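Local coordinates for aminopeptidase N family protein (Idiomarina loihiensis L2TR, PDB 4FGM) that probably acts as a zinc-dependent aminopeptidase of the M61 family, removing residues from the N-terminal end of peptides, at residues A[272-275]-A[276-279]; A[265-268]-A[269-273]; A[347-350]-A[351-355]. All coordinates share one frame; numbering follows the deposited sequence.

Contact 1: A[272-275]-A[276-279]; sequences CHEY and FHSW. With ZN (zinc ion), chain C; MAE (maleic acid), chain B.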
loop_
_atom_site.group_PDB
_atom_site.type_symbol
_atom_site.label_atom_id
_atom_site.label_comp_id
_atom_site.label_asym_id
_atom_site.label_seq_id
_atom_site.Cartn_x
_atom_site.Cartn_y
_atom_site.Cartn_z
ATOM N N CYS A 272 -7.679 -7.838 1.189
ATOM C CA CYS A 272 -7.143 -8.752 2.183
ATOM C C CYS A 272 -5.962 -8.099 2.905
ATOM O O CYS A 272 -5.769 -8.286 4.106
ATOM C CB CYS A 272 -6.684 -10.038 1.498
ATOM S SG CYS A 272 -6.065 -11.297 2.608
ATOM N N HIS A 273 -5.183 -7.329 2.152
ATOM C CA HIS A 273 -4.010 -6.646 2.674
ATOM C C HIS A 273 -4.394 -5.542 3.679
ATOM O O HIS A 273 -3.842 -5.462 4.785
ATOM C CB HIS A 273 -3.218 -6.043 1.505
ATOM C CG HIS A 273 -1.936 -5.386 1.907
ATOM N ND1 HIS A 273 -0.713 -6.014 1.794
ATOM C CD2 HIS A 273 -1.684 -4.161 2.424
ATOM C CE1 HIS A 273 0.239 -5.203 2.222
ATOM N NE2 HIS A 273 -0.323 -4.072 2.610
ATOM N N GLU A 274 -5.342 -4.689 3.300
ATOM C CA GLU A 274 -5.744 -3.604 4.187
ATOM C C GLU A 274 -6.448 -4.131 5.436
ATOM O O GLU A 274 -6.221 -3.640 6.543
ATOM C CB GLU A 274 -6.650 -2.624 3.440
ATOM C CG GLU A 274 -6.046 -2.031 2.162
ATOM C CD GLU A 274 -4.632 -1.504 2.346
ATOM O OE1 GLU A 274 -4.284 -1.087 3.467
ATOM O OE2 GLU A 274 -3.864 -1.492 1.363
ATOM N N TYR A 275 -7.293 -5.143 5.248
ATOM C CA TYR A 275 -8.040 -5.756 6.345
ATOM C C TYR A 275 -7.068 -6.321 7.382
ATOM O O TYR A 275 -7.214 -6.085 8.583
ATOM C CB TYR A 275 -8.931 -6.877 5.805
ATOM C CG TYR A 275 -10.052 -7.305 6.735
ATOM C CD1 TYR A 275 -11.139 -6.463 6.982
ATOM C CD2 TYR A 275 -10.047 -8.572 7.332
ATOM C CE1 TYR A 275 -12.191 -6.872 7.790
ATOM C CE2 TYR A 275 -11.097 -8.990 8.144
ATOM C CZ TYR A 275 -12.165 -8.140 8.366
ATOM O OH TYR A 275 -13.222 -8.559 9.134
ATOM N N PHE A 276 -6.070 -7.061 6.912
ATOM C CA PHE A 276 -5.069 -7.655 7.792
ATOM C C PHE A 276 -4.391 -6.567 8.621
ATOM O O PHE A 276 -4.076 -6.759 9.807
ATOM C CB PHE A 276 -4.002 -8.373 6.966
ATOM C CG PHE A 276 -3.116 -9.281 7.772
ATOM C CD1 PHE A 276 -3.566 -10.541 8.163
ATOM C CD2 PHE A 276 -1.847 -8.872 8.169
ATOM C CE1 PHE A 276 -2.766 -11.383 8.931
ATOM C CE2 PHE A 276 -1.032 -9.709 8.941
ATOM C CZ PHE A 276 -1.496 -10.968 9.325
ATOM N N HIS A 277 -4.176 -5.420 7.981
ATOM C CA HIS A 277 -3.540 -4.272 8.631
ATOM C C HIS A 277 -4.345 -3.827 9.862
ATOM O O HIS A 277 -3.802 -3.149 10.754
ATOM C CB HIS A 277 -3.403 -3.093 7.654
ATOM C CG HIS A 277 -2.099 -3.065 6.915
ATOM N ND1 HIS A 277 -0.881 -3.288 7.529
ATOM C CD2 HIS A 277 -1.817 -2.774 5.626
ATOM C CE1 HIS A 277 0.091 -3.131 6.651
ATOM N NE2 HIS A 277 -0.452 -2.817 5.489
ATOM N N SER A 278 -5.635 -4.180 9.908
ATOM C CA SER A 278 -6.467 -3.807 11.057
ATOM C C SER A 278 -5.798 -4.324 12.326
ATOM O O SER A 278 -5.844 -3.680 13.394
ATOM C CB SER A 278 -7.851 -4.436 10.950
ATOM O OG SER A 278 -8.629 -3.725 10.008
ATOM N N TRP A 279 -5.214 -5.514 12.223
ATOM C CA TRP A 279 -4.542 -6.094 13.373
ATOM C C TRP A 279 -3.080 -5.689 13.296
ATOM O O TRP A 279 -2.492 -5.191 14.269
ATOM C CB TRP A 279 -4.621 -7.614 13.328
ATOM C CG TRP A 279 -5.965 -8.156 13.624
ATOM C CD1 TRP A 279 -6.443 -8.559 14.847
ATOM C CD2 TRP A 279 -7.012 -8.391 12.684
ATOM N NE1 TRP A 279 -7.730 -9.044 14.718
ATOM C CE2 TRP A 279 -8.102 -8.956 13.402
ATOM C CE3 TRP A 279 -7.136 -8.189 11.301
ATOM C CZ2 TRP A 279 -9.295 -9.315 12.784
ATOM C CZ3 TRP A 279 -8.322 -8.546 10.679
ATOM C CH2 TRP A 279 -9.391 -9.110 11.421
HETATM ZN ZN ZN C . 0.534 -2.362 3.811
HETATM C C1 MAE B . 0.320 -0.059 2.464
HETATM O O1 MAE B . 1.476 -0.045 3.013
HETATM O O2 MAE B . -0.633 -0.557 3.107
HETATM C C2 MAE B . 0.184 0.560 1.126
HETATM C C3 MAE B . 0.205 1.833 0.737
HETATM C C4 MAE B . 0.384 3.003 1.591
HETATM O O3 MAE B . 0.506 2.995 2.830
HETATM O O4 MAE B . 0.454 4.083 0.969
HETATM O O HOH W 1 -7.854 -1.421 7.520
#
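His273 and His277, one helical turn apart, are the two histidines of a zinc-binding HExxH helix; with Glu307 as the third protein ligand this is the gluzincin pattern. His273 NE2 lies 2.3 Å from the zinc ion and His277 NE2 2.0 Å; the imidazoles are nearly perpendicular, their planes 82° apart. His273 reaches the metal with CG anti to the backbone N (chi1 -176°), while its ND1 is held from behind by Asp314. On the other ring, ND1 of His277 bonds to the carbonyl of Asn280, which fixes the turn of that ring too. Maleic acid takes a further zinc position, its O2 2.3 Å from the metal. Glu274 OE1 comes in at the edge of the His277 ring, 3.7 Å from CD2, and as far from O2 of the maleic acid. Farther along the chain, the six-membered ring of Trp279 meets Tyr275 in an offset edge-to-face pair, Trp279 CH2 3.7 Å from Tyr275 CE2, and Ser278 N bonds to Tyr275 O at 2.8 Å. Each imidazole is held through ND1 and gives NE2 to the metal; the carboxylate of Asp314 behind His273 probably makes that ring a stronger electron donor to the zinc.

Contact 2: A[265-268]-A[269-273]; sequences QTFL and SLCCH. With ZN (zinc ion), chain C.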
loop_
_atom_site.group_PDB
_atom_site.type_symbol
_atom_site.label_atom_id
_atom_site.label_comp_id
_atom_site.label_asym_id
_atom_site.label_seq_id
_atom_site.Cartn_x
_atom_site.Cartn_y
_atom_site.Cartn_z
ATOM N N GLN A 265 -8.333 -10.786 -8.830
ATOM C CA GLN A 265 -7.462 -11.345 -7.798
ATOM C C GLN A 265 -6.637 -10.234 -7.138
ATOM O O GLN A 265 -6.432 -10.233 -5.926
ATOM C CB GLN A 265 -6.542 -12.407 -8.417
ATOM C CG GLN A 265 -5.340 -12.805 -7.574
ATOM C CD GLN A 265 -4.036 -12.289 -8.156
ATOM O OE1 GLN A 265 -3.497 -11.271 -7.713
ATOM N NE2 GLN A 265 -3.528 -12.987 -9.168
ATOM N N THR A 266 -6.166 -9.290 -7.945
ATOM C CA THR A 266 -5.383 -8.176 -7.431
ATOM C C THR A 266 -6.229 -7.355 -6.452
ATOM O O THR A 266 -5.732 -6.897 -5.424
ATOM C CB THR A 266 -4.895 -7.277 -8.579
ATOM O OG1 THR A 266 -3.924 -7.990 -9.349
ATOM C CG2 THR A 266 -4.250 -6.015 -8.040
ATOM N N PHE A 267 -7.510 -7.187 -6.768
ATOM C CA PHE A 267 -8.411 -6.436 -5.903
ATOM C C PHE A 267 -8.631 -7.173 -4.586
ATOM O O PHE A 267 -8.553 -6.576 -3.508
ATOM C CB PHE A 267 -9.762 -6.210 -6.588
ATOM C CG PHE A 267 -10.767 -5.511 -5.717
ATOM C CD1 PHE A 267 -10.601 -4.174 -5.375
ATOM C CD2 PHE A 267 -11.867 -6.201 -5.214
ATOM C CE1 PHE A 267 -11.523 -3.529 -4.534
ATOM C CE2 PHE A 267 -12.787 -5.572 -4.378
ATOM C CZ PHE A 267 -12.617 -4.232 -4.038
ATOM N N LEU A 268 -8.913 -8.472 -4.674
ATOM C CA LEU A 268 -9.135 -9.261 -3.468
ATOM C C LEU A 268 -7.882 -9.272 -2.611
ATOM O O LEU A 268 -7.953 -9.252 -1.380
ATOM C CB LEU A 268 -9.535 -10.689 -3.827
ATOM C CG LEU A 268 -10.921 -10.804 -4.463
ATOM C CD1 LEU A 268 -11.261 -12.257 -4.716
ATOM C CD2 LEU A 268 -11.947 -10.169 -3.554
ATOM N N SER A 269 -6.728 -9.285 -3.266
ATOM C CA SER A 269 -5.467 -9.282 -2.551
ATOM C C SER A 269 -5.288 -7.938 -1.833
ATOM O O SER A 269 -4.787 -7.887 -0.706
ATOM C CB SER A 269 -4.320 -9.531 -3.528
ATOM O OG SER A 269 -3.092 -9.624 -2.837
ATOM N N LEU A 270 -5.705 -6.855 -2.488
ATOM C CA LEU A 270 -5.606 -5.518 -1.902
ATOM C C LEU A 270 -6.496 -5.401 -0.662
ATOM O O LEU A 270 -6.058 -4.890 0.376
ATOM C CB LEU A 270 -6.015 -4.450 -2.921
ATOM C CG LEU A 270 -6.057 -2.993 -2.427
ATOM C CD1 LEU A 270 -4.688 -2.547 -1.917
ATOM C CD2 LEU A 270 -6.487 -2.102 -3.571
ATOM N N CYS A 271 -7.738 -5.875 -0.772
ATOM C CA CYS A 271 -8.675 -5.809 0.350
ATOM C C CYS A 271 -8.162 -6.645 1.511
ATOM O O CYS A 271 -8.204 -6.222 2.665
ATOM C CB CYS A 271 -10.053 -6.323 -0.055
ATOM S SG CYS A 271 -10.840 -5.381 -1.358
ATOM N N CYS A 272 -7.679 -7.838 1.189
ATOM C CA CYS A 272 -7.143 -8.752 2.183
ATOM C C CYS A 272 -5.962 -8.099 2.905
ATOM O O CYS A 272 -5.769 -8.286 4.106
ATOM C CB CYS A 272 -6.684 -10.038 1.498
ATOM S SG CYS A 272 -6.065 -11.297 2.608
ATOM N N HIS A 273 -5.183 -7.329 2.152
ATOM C CA HIS A 273 -4.010 -6.646 2.674
ATOM C C HIS A 273 -4.394 -5.542 3.679
ATOM O O HIS A 273 -3.842 -5.462 4.785
ATOM C CB HIS A 273 -3.218 -6.043 1.505
ATOM C CG HIS A 273 -1.936 -5.386 1.907
ATOM N ND1 HIS A 273 -0.713 -6.014 1.794
ATOM C CD2 HIS A 273 -1.684 -4.161 2.424
ATOM C CE1 HIS A 273 0.239 -5.203 2.222
ATOM N NE2 HIS A 273 -0.323 -4.072 2.610
HETATM ZN ZN ZN C . 0.534 -2.362 3.811
#
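Ser269 opens with a bond from its N to Gln265 O at 2.8 Å, while its hydroxyl is hydrogen-bonded to Asp315 of helix 308-320 and its CB rests 3.3 Å from Gln265 O. Leu270 N follows with a bond to Thr266 O, and the CB of Leu270 sits 3.4 Å from Phe267 O; its side chain leans on Phe234 and Leu245. Cys271 carries the side-chain meeting of this turn. Its SG stands over one face of the Phe267 ring, 3.7 Å from the centroid and 21° off the ring normal, displaced toward the rim so that Phe267 CZ is the nearest ring atom at 3.4 Å. This sulfur-aromatic contact joins neighbouring turns of helix 262-277, the helix that carries the two histidine ligands of the zinc, on the side where Phe267 and Cys271 also touch strand 242-248 and helix 197-215. The thiol gets there because SG lies anti to the carbonyl carbon (chi1 -62°), which tips it back toward the preceding turn, and Cys271 N bonds to Phe267 O almost straight, at 164°. Cys272 N closes on Leu268 O at 2.9 Å, with its CB 3.2 Å from the same oxygen. Last comes His273, whose N bonds to Ser269 O.

Contact 3: A[347-350]-A[351-355]; sequences YQQS and VTESS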
loop_
_atom_site.group_PDB
_atom_site.type_symbol
_atom_site.label_atom_id
_atom_site.label_comp_id
_atom_site.label_asym_id
_atom_site.label_seq_id
_atom_site.Cartn_x
_atom_site.Cartn_y
_atom_site.Cartn_z
ATOM N N TYR A 347 21.844 -6.270 -2.382
ATOM C CA TYR A 347 23.191 -6.376 -1.837
ATOM C C TYR A 347 23.717 -5.008 -1.418
ATOM O O TYR A 347 24.850 -4.881 -0.950
ATOM C CB TYR A 347 24.134 -7.011 -2.866
ATOM C CG TYR A 347 23.662 -8.358 -3.370
ATOM C CD1 TYR A 347 23.009 -8.480 -4.598
ATOM C CD2 TYR A 347 23.830 -9.511 -2.598
ATOM C CE1 TYR A 347 22.532 -9.714 -5.044
ATOM C CE2 TYR A 347 23.355 -10.750 -3.038
ATOM C CZ TYR A 347 22.707 -10.841 -4.261
ATOM O OH TYR A 347 22.227 -12.056 -4.696
ATOM N N GLN A 348 22.878 -3.988 -1.576
ATOM C CA GLN A 348 23.246 -2.616 -1.226
ATOM C C GLN A 348 22.528 -2.106 0.020
ATOM O O GLN A 348 22.998 -1.178 0.685
ATOM C CB GLN A 348 22.928 -1.684 -2.401
ATOM C CG GLN A 348 23.942 -1.734 -3.526
ATOM C CD GLN A 348 25.153 -0.868 -3.239
ATOM O OE1 GLN A 348 25.400 -0.487 -2.091
ATOM N NE2 GLN A 348 25.915 -0.553 -4.279
ATOM N N GLN A 349 21.400 -2.726 0.344
ATOM C CA GLN A 349 20.601 -2.285 1.475
ATOM C C GLN A 349 19.930 -3.448 2.204
ATOM O O GLN A 349 19.375 -4.350 1.578
ATOM C CB GLN A 349 19.540 -1.311 0.951
ATOM C CG GLN A 349 18.686 -0.610 1.992
ATOM C CD GLN A 349 17.594 0.235 1.348
ATOM O OE1 GLN A 349 16.695 -0.291 0.685
ATOM N NE2 GLN A 349 17.673 1.549 1.535
ATOM N N SER A 350 19.990 -3.434 3.532
ATOM C CA SER A 350 19.342 -4.488 4.305
ATOM C C SER A 350 17.869 -4.114 4.401
ATOM O O SER A 350 17.506 -2.950 4.214
ATOM C CB SER A 350 19.953 -4.606 5.710
ATOM O OG SER A 350 19.744 -3.439 6.480
ATOM N N VAL A 351 17.024 -5.098 4.687
ATOM C CA VAL A 351 15.590 -4.862 4.781
ATOM C C VAL A 351 15.224 -3.881 5.898
ATOM O O VAL A 351 14.313 -3.058 5.740
ATOM C CB VAL A 351 14.820 -6.197 4.973
ATOM C CG1 VAL A 351 14.928 -6.670 6.414
ATOM C CG2 VAL A 351 13.371 -6.026 4.560
ATOM N N THR A 352 15.934 -3.954 7.021
ATOM C CA THR A 352 15.655 -3.056 8.134
ATOM C C THR A 352 16.094 -1.643 7.784
ATOM O O THR A 352 15.453 -0.665 8.174
ATOM C CB THR A 352 16.377 -3.503 9.423
ATOM O OG1 THR A 352 17.758 -3.766 9.141
ATOM C CG2 THR A 352 15.718 -4.748 9.983
ATOM N N GLU A 353 17.196 -1.544 7.051
ATOM C CA GLU A 353 17.717 -0.251 6.622
ATOM C C GLU A 353 16.703 0.404 5.678
ATOM O O GLU A 353 16.465 1.606 5.748
ATOM C CB GLU A 353 19.066 -0.445 5.916
ATOM C CG GLU A 353 19.660 0.803 5.303
ATOM C CD GLU A 353 20.974 0.523 4.586
ATOM O OE1 GLU A 353 21.336 -0.673 4.448
ATOM O OE2 GLU A 353 21.637 1.498 4.155
ATOM N N SER A 354 16.095 -0.403 4.812
ATOM C CA SER A 354 15.104 0.087 3.860
ATOM C C SER A 354 13.869 0.640 4.582
ATOM O O SER A 354 13.315 1.672 4.184
ATOM C CB SER A 354 14.687 -1.039 2.905
ATOM O OG SER A 354 13.728 -0.593 1.963
ATOM N N SER A 355 13.442 -0.053 5.636
ATOM C CA SER A 355 12.289 0.375 6.421
ATOM C C SER A 355 12.613 1.715 7.072
ATOM O O SER A 355 11.820 2.661 7.026
ATOM C CB SER A 355 11.981 -0.662 7.506
ATOM O OG SER A 355 11.019 -0.191 8.437
HETATM O O HOH W 2 20.279 3.079 2.159
#
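Ser350 and Glu353 form a capping box at the N terminus of helix 351-356, each side chain meeting the other's backbone. Ser350 is the N-cap: its OG, set between the backbone N and the carbonyl carbon (chi1 64°), accepts from Glu353 N at 3.2 Å. In return Glu353 OE1 takes the N-H of Ser350 at 3.2 Å, approached from the anti side of the carboxylate and 30° out of its plane. The close-packed part lies beside this exchange, where the extended chain of Gln349 runs along the first turn and brings its OE1 to 3.1 Å from Ser354 CB; the same oxygen accepts from Val374 N. Ser354 OG also bonds to Val374, at its carbonyl, so the turn is tied to a neighbouring loop. The looser side belongs to partly exposed Glu353, whose side chain crosses that of Gln349 obliquely, carboxylate and amide planes 64° apart, the two ends joined by a water. An alanine in place of Gln349 removes the amide, which would probably leave Val374 N without its acceptor and the bridging water with Glu353 as its one remaining partner here. That water accepts from Gln349 NE2 at 3.1 Å and donates to Glu353 OE2 at 2.9 Å.

How the contacts relate
From the N terminus, contact 2 comes first, and none of the three closes a long loop: each is local, linking residues three to five apart along a helix or at its start. Contact 2 runs directly into contact 1 on helix 262-277, the two sharing Cys272 and His273, with centres about 10 Å apart. Contact 1 carries the chain on through the metal site. Contact 3 follows in series at the start of helix 351-356, crossing neither; its centre is about 24 Å from that of contact 1, and their nearest atoms are about 11 Å apart. Helix 262-277 joins strand 242-248, helix 197-215 and helix 308-320, whereas 347-355 meets helix 303-306 and the loop carrying Val374.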